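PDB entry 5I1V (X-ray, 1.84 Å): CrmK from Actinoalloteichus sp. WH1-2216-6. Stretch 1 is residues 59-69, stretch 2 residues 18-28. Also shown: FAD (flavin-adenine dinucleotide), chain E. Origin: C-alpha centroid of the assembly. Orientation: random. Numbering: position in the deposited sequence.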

ATOM      1  N   VAL A  59     -22.776   1.622  -6.742  1.00 15.85           N
ATOM      2  CA  VAL A  59     -21.687   0.697  -6.829  1.00 18.13           C
ATOM      3  C   VAL A  59     -20.385   1.289  -6.319  1.00 16.64           C
ATOM      4  O   VAL A  59     -20.059   2.419  -6.601  1.00 16.93           O
ATOM      5  CB  VAL A  59     -21.417   0.342  -8.285  1.00 22.00           C
ATOM      6  CG1 VAL A  59     -20.352  -0.734  -8.401  1.00 21.64           C
ATOM      7  CG2 VAL A  59     -22.719  -0.087  -8.918  1.00 25.47           C
ATOM      8  N   ARG A  60     -19.639   0.488  -5.582  1.00 16.30           N
ATOM      9  CA  ARG A  60     -18.333   0.893  -5.151  1.00 19.05           C
ATOM     10  C   ARG A  60     -17.279  -0.089  -5.683  1.00 18.52           C
ATOM     11  O   ARG A  60     -17.481  -1.280  -5.557  1.00 19.64           O
ATOM     12  CB  ARG A  60     -18.262   0.788  -3.682  1.00 21.98           C
ATOM     13  CG  ARG A  60     -16.966   1.395  -3.197  1.00 26.66           C
ATOM     14  CD  ARG A  60     -16.753   1.042  -1.813  1.00 29.61           C
ATOM     15  NE  ARG A  60     -17.491   1.930  -0.956  1.00 35.39           N
ATOM     16  CZ  ARG A  60     -18.128   1.491   0.125  1.00 35.56           C
ATOM     17  NH1 ARG A  60     -18.175   0.139   0.392  1.00 29.85           N
ATOM     18  NH2 ARG A  60     -18.724   2.399   0.920  1.00 34.98           N
ATOM     19  N   SER A  61     -16.173   0.416  -6.217  1.00 18.40           N
ATOM     20  CA  SER A  61     -15.074  -0.424  -6.630  1.00 17.65           C
ATOM     21  C   SER A  61     -13.940  -0.190  -5.640  1.00 20.55           C
ATOM     22  O   SER A  61     -13.788  -0.977  -4.686  1.00 22.86           O
ATOM     23  CB  SER A  61     -14.721  -0.216  -8.104  1.00 17.45           C
ATOM     24  OG  SER A  61     -15.822  -0.645  -8.904  1.00 18.18           O
ATOM     25  N   GLY A  62     -13.178   0.874  -5.827  1.00 17.42           N
ATOM     26  CA  GLY A  62     -12.105   1.209  -4.898  1.00 17.61           C
ATOM     27  C   GLY A  62     -12.385   2.205  -3.811  1.00 18.13           C
ATOM     28  O   GLY A  62     -11.539   2.394  -2.888  1.00 18.77           O
ATOM     29  N   GLY A  63     -13.540   2.845  -3.855  1.00 18.45           N
ATOM     30  CA  GLY A  63     -13.892   3.779  -2.792  1.00 17.81           C
ATOM     31  C   GLY A  63     -13.188   5.115  -2.777  1.00 18.16           C
ATOM     32  O   GLY A  63     -13.275   5.837  -1.782  1.00 19.75           O
ATOM     33  N   HIS A  64     -12.539   5.500  -3.857  1.00 17.62           N
ATOM     34  CA  HIS A  64     -11.834   6.774  -3.895  1.00 18.60           C
ATOM     35  C   HIS A  64     -12.627   7.980  -4.252  1.00 18.58           C
ATOM     36  O   HIS A  64     -12.047   9.073  -4.380  1.00 23.04           O
ATOM     37  CB  HIS A  64     -10.595   6.639  -4.788  1.00 17.48           C
ATOM     38  CG  HIS A  64      -9.450   6.187  -3.990  1.00 20.20           C
ATOM     39  ND1 HIS A  64      -8.574   7.081  -3.410  1.00 20.71           N
ATOM     40  CD2 HIS A  64      -9.117   4.968  -3.523  1.00 21.26           C
ATOM     41  CE1 HIS A  64      -7.729   6.417  -2.636  1.00 22.54           C
ATOM     42  NE2 HIS A  64      -8.049   5.140  -2.681  1.00 21.75           N
ATOM     43  N   CYS A  65     -13.945   7.849  -4.402  1.00 18.48           N
ATOM     44  CA  CYS A  65     -14.743   9.024  -4.880  1.00 18.44           C
ATOM     45  C   CYS A  65     -14.456  10.200  -3.940  1.00 19.98           C
ATOM     46  O   CYS A  65     -14.525  10.006  -2.729  1.00 19.24           O
ATOM     47  CB  CYS A  65     -16.218   8.767  -4.720  1.00 18.67           C
ATOM     48  SG  CYS A  65     -17.272   9.959  -5.581  1.00 21.04           S
ATOM     49  N   GLY A  66     -14.270  11.381  -4.495  1.00 21.67           N
ATOM     50  CA  GLY A  66     -14.084  12.585  -3.700  1.00 25.37           C
ATOM     51  C   GLY A  66     -15.371  13.148  -3.107  1.00 24.35           C
ATOM     52  O   GLY A  66     -15.316  13.918  -2.198  1.00 25.53           O
ATOM     53  N   GLU A  67     -16.531  12.694  -3.552  1.00 22.37           N
ATOM     54  CA  GLU A  67     -17.811  13.155  -3.008  1.00 22.62           C
ATOM     55  C   GLU A  67     -18.628  11.957  -2.544  1.00 23.38           C
ATOM     56  O   GLU A  67     -18.156  10.832  -2.632  1.00 23.74           O
ATOM     57  CB  GLU A  67     -18.598  13.890  -4.079  1.00 23.51           C
ATOM     58  CG  GLU A  67     -18.002  15.201  -4.525  1.00 23.33           C
ATOM     59  CD  GLU A  67     -18.132  16.334  -3.491  1.00 27.39           C
ATOM     60  OE1 GLU A  67     -17.841  17.483  -3.880  1.00 25.31           O
ATOM     61  OE2 GLU A  67     -18.518  16.102  -2.316  1.00 27.53           O
ATOM     62  N   ALA A  68     -19.842  12.206  -2.086  1.00 21.96           N
ATOM     63  CA  ALA A  68     -20.692  11.199  -1.484  1.00 23.48           C
ATOM     64  C   ALA A  68     -21.548  10.480  -2.541  1.00 22.05           C
ATOM     65  O   ALA A  68     -22.691  10.142  -2.285  1.00 25.40           O
ATOM     66  CB  ALA A  68     -21.629  11.832  -0.470  1.00 25.00           C
ATOM     67  N   PHE A  69     -21.011  10.244  -3.712  1.00 22.06           N
ATOM     68  CA  PHE A  69     -21.817   9.662  -4.790  1.00 21.04           C
ATOM     69  C   PHE A  69     -22.222   8.264  -4.456  1.00 21.78           C
ATOM     70  O   PHE A  69     -23.286   7.823  -4.853  1.00 23.51           O
ATOM     71  CB  PHE A  69     -21.020   9.659  -6.080  1.00 22.76           C
ATOM     72  CG  PHE A  69     -20.706  11.034  -6.602  1.00 22.87           C
ATOM     73  CD1 PHE A  69     -21.301  12.154  -6.059  1.00 25.85           C
ATOM     74  CD2 PHE A  69     -19.889  11.188  -7.690  1.00 25.61           C
ATOM     75  CE1 PHE A  69     -21.053  13.400  -6.572  1.00 26.94           C
ATOM     76  CE2 PHE A  69     -19.641  12.447  -8.230  1.00 25.67           C
ATOM     77  CZ  PHE A  69     -20.223  13.552  -7.648  1.00 25.90           C
TER
HETATM   78  PA  FAD E 600     -15.506   4.625  -6.057  1.00 17.22           P
HETATM   79  O1A FAD E 600     -15.649   5.597  -4.913  1.00 15.45           O
HETATM   80  O2A FAD E 600     -15.740   3.181  -5.719  1.00 14.76           O
HETATM   81  O5B FAD E 600     -16.426   5.058  -7.254  1.00 16.74           O
HETATM   82  C5B FAD E 600     -16.278   6.301  -7.933  1.00 16.98           C
HETATM   83  C4B FAD E 600     -17.561   6.593  -8.724  1.00 16.83           C
HETATM   84  O4B FAD E 600     -17.624   5.615  -9.782  1.00 17.68           O
HETATM   85  C3B FAD E 600     -18.884   6.455  -8.003  1.00 17.71           C
HETATM   86  O3B FAD E 600     -19.836   7.271  -8.661  1.00 20.41           O
HETATM   87  C2B FAD E 600     -19.255   5.015  -8.221  1.00 16.90           C
HETATM   88  O2B FAD E 600     -20.602   4.623  -7.938  1.00 18.02           O
HETATM   89  C1B FAD E 600     -18.755   4.786  -9.652  1.00 16.12           C
HETATM   90  N9A FAD E 600     -18.294   3.391  -9.863  1.00 15.71           N
HETATM   91  C8A FAD E 600     -17.393   2.657  -9.142  1.00 15.31           C
HETATM   92  N7A FAD E 600     -17.351   1.369  -9.616  1.00 15.00           N
HETATM   93  C5A FAD E 600     -18.208   1.328 -10.614  1.00 14.11           C
HETATM   94  C6A FAD E 600     -18.591   0.277 -11.524  1.00 15.12           C
HETATM   95  N6A FAD E 600     -17.981  -0.885 -11.389  1.00 14.87           N
HETATM   96  N1A FAD E 600     -19.523   0.569 -12.437  1.00 15.51           N
HETATM   97  C2A FAD E 600     -20.128   1.774 -12.507  1.00 16.59           C
HETATM   98  N3A FAD E 600     -19.781   2.830 -11.728  1.00 16.01           N
HETATM   99  C4A FAD E 600     -18.871   2.590 -10.750  1.00 14.81           C
HETATM  100  N1  FAD E 600      -7.417   9.732 -11.023  1.00 25.95           N
HETATM  101  C2  FAD E 600      -6.540   9.828 -12.048  1.00 29.03           C
HETATM  102  O2  FAD E 600      -6.952   9.906 -13.212  1.00 30.05           O
HETATM  103  N3  FAD E 600      -5.201   9.841 -11.872  1.00 29.79           N
HETATM  104  C4  FAD E 600      -4.608   9.802 -10.685  1.00 25.46           C
HETATM  105  O4  FAD E 600      -3.364   9.778 -10.582  1.00 25.44           O
HETATM  106  C4X FAD E 600      -5.464   9.685  -9.513  1.00 25.81           C
HETATM  107  N5  FAD E 600      -4.930   9.637  -8.263  1.00 26.47           N
HETATM  108  C5X FAD E 600      -5.747   9.424  -7.220  1.00 25.88           C
HETATM  109  C6  FAD E 600      -5.210   9.209  -5.951  1.00 26.68           C
HETATM  110  C7  FAD E 600      -5.996   8.996  -4.819  1.00 25.67           C
HETATM  111  C7M FAD E 600      -5.328   8.759  -3.459  1.00 26.17           C
HETATM  112  C8  FAD E 600      -7.461   9.001  -5.018  1.00 23.51           C
HETATM  113  C8M FAD E 600      -8.401   8.806  -3.860  1.00 22.91           C
HETATM  114  C9  FAD E 600      -8.030   9.221  -6.277  1.00 23.02           C
HETATM  115  C9A FAD E 600      -7.222   9.430  -7.393  1.00 23.36           C
HETATM  116  N10 FAD E 600      -7.759   9.633  -8.670  1.00 21.51           N
HETATM  117  C10 FAD E 600      -6.909   9.718  -9.756  1.00 24.11           C
HETATM  118  C1' FAD E 600      -9.184   9.894  -8.873  1.00 19.85           C
HETATM  119  C2' FAD E 600      -9.911   8.629  -9.200  1.00 18.81           C
HETATM  120  O2' FAD E 600      -9.712   8.337 -10.570  1.00 21.00           O
HETATM  121  C3' FAD E 600     -11.364   8.702  -8.871  1.00 18.22           C
HETATM  122  O3' FAD E 600     -11.504   8.996  -7.453  1.00 17.92           O
HETATM  123  C4' FAD E 600     -12.098   7.401  -9.262  1.00 18.50           C
HETATM  124  O4' FAD E 600     -13.457   7.743  -9.536  1.00 19.37           O
HETATM  125  C5' FAD E 600     -12.000   6.374  -8.153  1.00 18.50           C
HETATM  126  O5' FAD E 600     -12.614   5.167  -8.606  1.00 17.14           O
HETATM  127  P   FAD E 600     -12.948   4.103  -7.479  1.00 17.24           P
HETATM  128  O1P FAD E 600     -11.763   3.871  -6.616  1.00 18.16           O
HETATM  129  O2P FAD E 600     -13.619   2.918  -8.098  1.00 17.95           O
HETATM  130  O3P FAD E 600     -14.039   4.916  -6.598  1.00 17.24           O
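Stretch 2 (18-28) LLARADNYRFV

Leu 18 and Leu 19 of stretch 2 are helical, and most of what follows is loop, closing with a type I beta turn from Asn 24 to Phe 27. It lies against the loop that follows the end of a strand at Val 59 and Arg 60. The two segments run in the same sense: the CA of Gly 63 is 5.1 Å from the CA of Ala 22, the CA of His 64 is 5.3 Å from the CA of Asp 23, and, further along, the CA of Ala 68 is 5.7 Å from the CA of Phe 27. The contact buries 492 Å² over both sides.

One good backbone hydrogen bond ties the two segments together. Asp 23 N donates to Gly 63 O at 3.2 Å, with a nearly straight N-H...O angle of 160°. Gly 63 has positive phi, which by itself favours glycine, and an ideal CB there would point toward stretch 2 and lie 2.9 Å from Ala 22 CB, a clash. Conformation and packing therefore ask for the same residue. Behind this point, Arg 60 reaches Leu 19 O. Its NH1 and NH2 each lie 2.9 Å from Leu 19 O, which sits near the guanidinium plane; both hydrogen bonds are weak, bent to 125°, with two donors sharing one carbonyl.

Ring faces take aliphatic carbons. Asp 23 CB stands over the His 64 ring, 4.0 Å from its centroid and 12° off the normal. That ring is itself fixed by the covalent bond from His 64 ND1 to FAD C8M, 1.8 Å long, so Asp 23 packs on a cofactor-anchored surface. At the other end Phe 27 lies against Gly 66, Glu 67 and Ala 68: Ala 68 CB lies 3.9 Å from the Phe 27 ring centroid, 21° off the normal, while Gly 66 O approaches the ring edge, 3.5 Å from Phe 27 CE2. A small side chain on one loop and a flat ring on the other make a close fit.

Water fills the polar gaps. Water 1 lies 2.5 Å from Asp 23 OD2 and 3.2 Å from His 64 O. Water 3 lies 2.7 Å from Gly 66 O, and weakly accepts from Arg 26 NH1 at 2.8 Å, so Arg 26 joins the contact through solvent. The turn itself is held by Arg 26 N to Asn 24 OD1 and by Phe 27 N to Asn 24 O, each 3.1 Å.

The rule is economical: one straight backbone bond, glycine at the closest paired CA atoms, and one CH-pi contact just before the turn and one at its last residue.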

ATOM      1  N   LEU A  18     -17.157  -1.201   8.746  1.00 24.61           N
ATOM      2  CA  LEU A  18     -15.977  -1.133   7.851  1.00 24.68           C
ATOM      3  C   LEU A  18     -16.397  -0.808   6.422  1.00 23.94           C
ATOM      4  O   LEU A  18     -15.894   0.126   5.800  1.00 22.30           O
ATOM      5  CB  LEU A  18     -15.226  -2.459   7.920  1.00 27.38           C
ATOM      6  CG  LEU A  18     -13.820  -2.583   7.263  1.00 28.98           C
ATOM      7  CD1 LEU A  18     -14.002  -3.030   5.847  1.00 32.15           C
ATOM      8  CD2 LEU A  18     -12.957  -1.325   7.389  1.00 30.14           C
ATOM      9  N   LEU A  19     -17.338  -1.581   5.873  1.00 21.22           N
ATOM     10  CA  LEU A  19     -17.797  -1.279   4.522  1.00 21.10           C
ATOM     11  C   LEU A  19     -18.406   0.104   4.335  1.00 21.92           C
ATOM     12  O   LEU A  19     -18.445   0.610   3.222  1.00 22.47           O
ATOM     13  CB  LEU A  19     -18.777  -2.356   4.038  1.00 20.79           C
ATOM     14  CG  LEU A  19     -18.130  -3.733   3.902  1.00 21.69           C
ATOM     15  CD1 LEU A  19     -19.204  -4.737   3.606  1.00 22.33           C
ATOM     16  CD2 LEU A  19     -17.089  -3.720   2.800  1.00 24.02           C
ATOM     17  N   ALA A  20     -18.897   0.713   5.402  1.00 23.21           N
ATOM     18  CA  ALA A  20     -19.519   2.002   5.329  1.00 21.73           C
ATOM     19  C   ALA A  20     -18.521   3.147   5.107  1.00 24.48           C
ATOM     20  O   ALA A  20     -18.931   4.239   4.673  1.00 24.60           O
ATOM     21  CB  ALA A  20     -20.306   2.246   6.569  1.00 21.85           C
ATOM     22  N   ARG A  21     -17.243   2.889   5.393  1.00 24.33           N
ATOM     23  CA  ARG A  21     -16.178   3.860   5.320  1.00 26.78           C
ATOM     24  C   ARG A  21     -15.264   3.590   4.128  1.00 29.68           C
ATOM     25  O   ARG A  21     -14.982   2.448   3.812  1.00 37.26           O
ATOM     26  CB  ARG A  21     -15.393   3.827   6.620  1.00 30.85           C
ATOM     27  CG  ARG A  21     -16.198   4.371   7.771  1.00 30.12           C
ATOM     28  CD  ARG A  21     -15.868   3.753   9.108  1.00 32.74           C
ATOM     29  NE  ARG A  21     -16.584   4.535  10.110  1.00 33.78           N
ATOM     30  CZ  ARG A  21     -17.844   4.336  10.497  1.00 32.92           C
ATOM     31  NH1 ARG A  21     -18.365   5.185  11.365  1.00 31.30           N
ATOM     32  NH2 ARG A  21     -18.580   3.282  10.068  1.00 31.55           N
ATOM     33  N   ALA A  22     -14.908   4.618   3.371  1.00 27.66           N
ATOM     34  CA  ALA A  22     -13.991   4.410   2.264  1.00 25.37           C
ATOM     35  C   ALA A  22     -12.982   5.534   2.373  1.00 26.84           C
ATOM     36  O   ALA A  22     -12.716   5.982   3.497  1.00 27.21           O
ATOM     37  CB  ALA A  22     -14.736   4.387   0.938  1.00 24.06           C
ATOM     38  N   ASP A  23     -12.412   6.007   1.264  1.00 23.02           N
ATOM     39  CA  ASP A  23     -11.270   6.895   1.351  1.00 26.07           C
ATOM     40  C   ASP A  23     -11.578   8.245   2.012  1.00 24.85           C
ATOM     41  O   ASP A  23     -10.679   8.923   2.565  1.00 24.45           O
ATOM     42  CB  ASP A  23     -10.693   7.140  -0.041  1.00 28.39           C
ATOM     43  CG  ASP A  23      -9.493   8.085  -0.004  1.00 33.15           C
ATOM     44  OD1 ASP A  23      -8.516   7.720   0.684  1.00 34.92           O
ATOM     45  OD2 ASP A  23      -9.564   9.201  -0.600  1.00 34.24           O
ATOM     46  N   ASN A  24     -12.823   8.683   1.938  1.00 22.33           N
ATOM     47  CA  ASN A  24     -13.167   9.995   2.508  1.00 22.66           C
ATOM     48  C   ASN A  24     -14.106   9.814   3.690  1.00 23.68           C
ATOM     49  O   ASN A  24     -15.307   9.547   3.493  1.00 20.73           O
ATOM     50  CB  ASN A  24     -13.755  10.919   1.438  1.00 22.27           C
ATOM     51  CG  ASN A  24     -13.779  12.367   1.879  1.00 24.82           C
ATOM     52  OD1 ASN A  24     -13.779  12.636   3.082  1.00 21.94           O
ATOM     53  ND2 ASN A  24     -13.882  13.299   0.919  1.00 25.84           N
ATOM     54  N   TYR A  25     -13.570  10.004   4.915  1.00 22.76           N
ATOM     55  CA  TYR A  25     -14.334   9.785   6.155  1.00 24.78           C
ATOM     56  C   TYR A  25     -15.444  10.826   6.399  1.00 24.83           C
ATOM     57  O   TYR A  25     -16.267  10.658   7.321  1.00 22.68           O
ATOM     58  CB  TYR A  25     -13.412   9.610   7.411  1.00 26.94           C
ATOM     59  CG  TYR A  25     -13.090   8.148   7.779  1.00 26.23           C
ATOM     60  CD1 TYR A  25     -12.662   7.259   6.811  1.00 27.56           C
ATOM     61  CD2 TYR A  25     -13.234   7.656   9.089  1.00 29.01           C
ATOM     62  CE1 TYR A  25     -12.355   5.928   7.119  1.00 26.15           C
ATOM     63  CE2 TYR A  25     -12.941   6.297   9.406  1.00 27.94           C
ATOM     64  CZ  TYR A  25     -12.499   5.446   8.401  1.00 27.95           C
ATOM     65  OH  TYR A  25     -12.206   4.085   8.649  1.00 28.30           O
ATOM     66  N   ARG A  26     -15.539  11.848   5.548  1.00 24.57           N
ATOM     67  CA  ARG A  26     -16.671  12.741   5.630  1.00 25.43           C
ATOM     68  C   ARG A  26     -17.951  12.020   5.233  1.00 28.74           C
ATOM     69  O   ARG A  26     -19.024  12.442   5.625  1.00 31.42           O
ATOM     70  CB  ARG A  26     -16.474  13.991   4.777  1.00 28.33           C
ATOM     71  CG  ARG A  26     -15.280  14.853   5.183  1.00 28.43           C
ATOM     72  CD  ARG A  26     -14.899  15.879   4.120  1.00 30.43           C
ATOM     73  NE  ARG A  26     -16.064  16.606   3.794  1.00 27.24           N
ATOM     74  CZ  ARG A  26     -16.440  17.073   2.620  1.00 28.09           C
ATOM     75  NH1 ARG A  26     -15.713  17.012   1.490  1.00 30.06           N
ATOM     76  NH2 ARG A  26     -17.621  17.631   2.597  1.00 28.91           N
ATOM     77  N   PHE A  27     -17.852  10.944   4.443  1.00 25.85           N
ATOM     78  CA  PHE A  27     -19.056  10.300   3.923  1.00 27.96           C
ATOM     79  C   PHE A  27     -19.151   8.875   4.388  1.00 27.86           C
ATOM     80  O   PHE A  27     -18.480   8.005   3.854  1.00 32.41           O
ATOM     81  CB  PHE A  27     -19.057  10.362   2.411  1.00 28.08           C
ATOM     82  CG  PHE A  27     -18.754  11.711   1.891  1.00 29.23           C
ATOM     83  CD1 PHE A  27     -19.489  12.794   2.299  1.00 32.53           C
ATOM     84  CD2 PHE A  27     -17.718  11.893   1.008  1.00 32.20           C
ATOM     85  CE1 PHE A  27     -19.190  14.085   1.827  1.00 35.61           C
ATOM     86  CE2 PHE A  27     -17.425  13.166   0.528  1.00 31.70           C
ATOM     87  CZ  PHE A  27     -18.162  14.244   0.928  1.00 30.90           C
ATOM     88  N   VAL A  28     -19.997   8.639   5.369  1.00 27.03           N
ATOM     89  CA  VAL A  28     -20.174   7.312   5.908  1.00 25.77           C
ATOM     90  C   VAL A  28     -21.499   6.799   5.359  1.00 23.85           C
ATOM     91  O   VAL A  28     -22.528   7.392   5.560  1.00 22.72           O
ATOM     92  CB  VAL A  28     -20.099   7.349   7.456  1.00 29.47           C
ATOM     93  CG1 VAL A  28     -20.533   6.026   8.076  1.00 28.00           C
ATOM     94  CG2 VAL A  28     -18.665   7.722   7.888  1.00 28.29           C
TER
HETATM   95  O   HOH W   1     -11.545  10.465  -1.518  1.00 30.33           O
HETATM   96  O   HOH W   2     -18.357  17.995  -0.673  1.00 32.21           O
HETATM   97  O   HOH W   3     -15.536  16.432  -1.226  1.00 47.24           O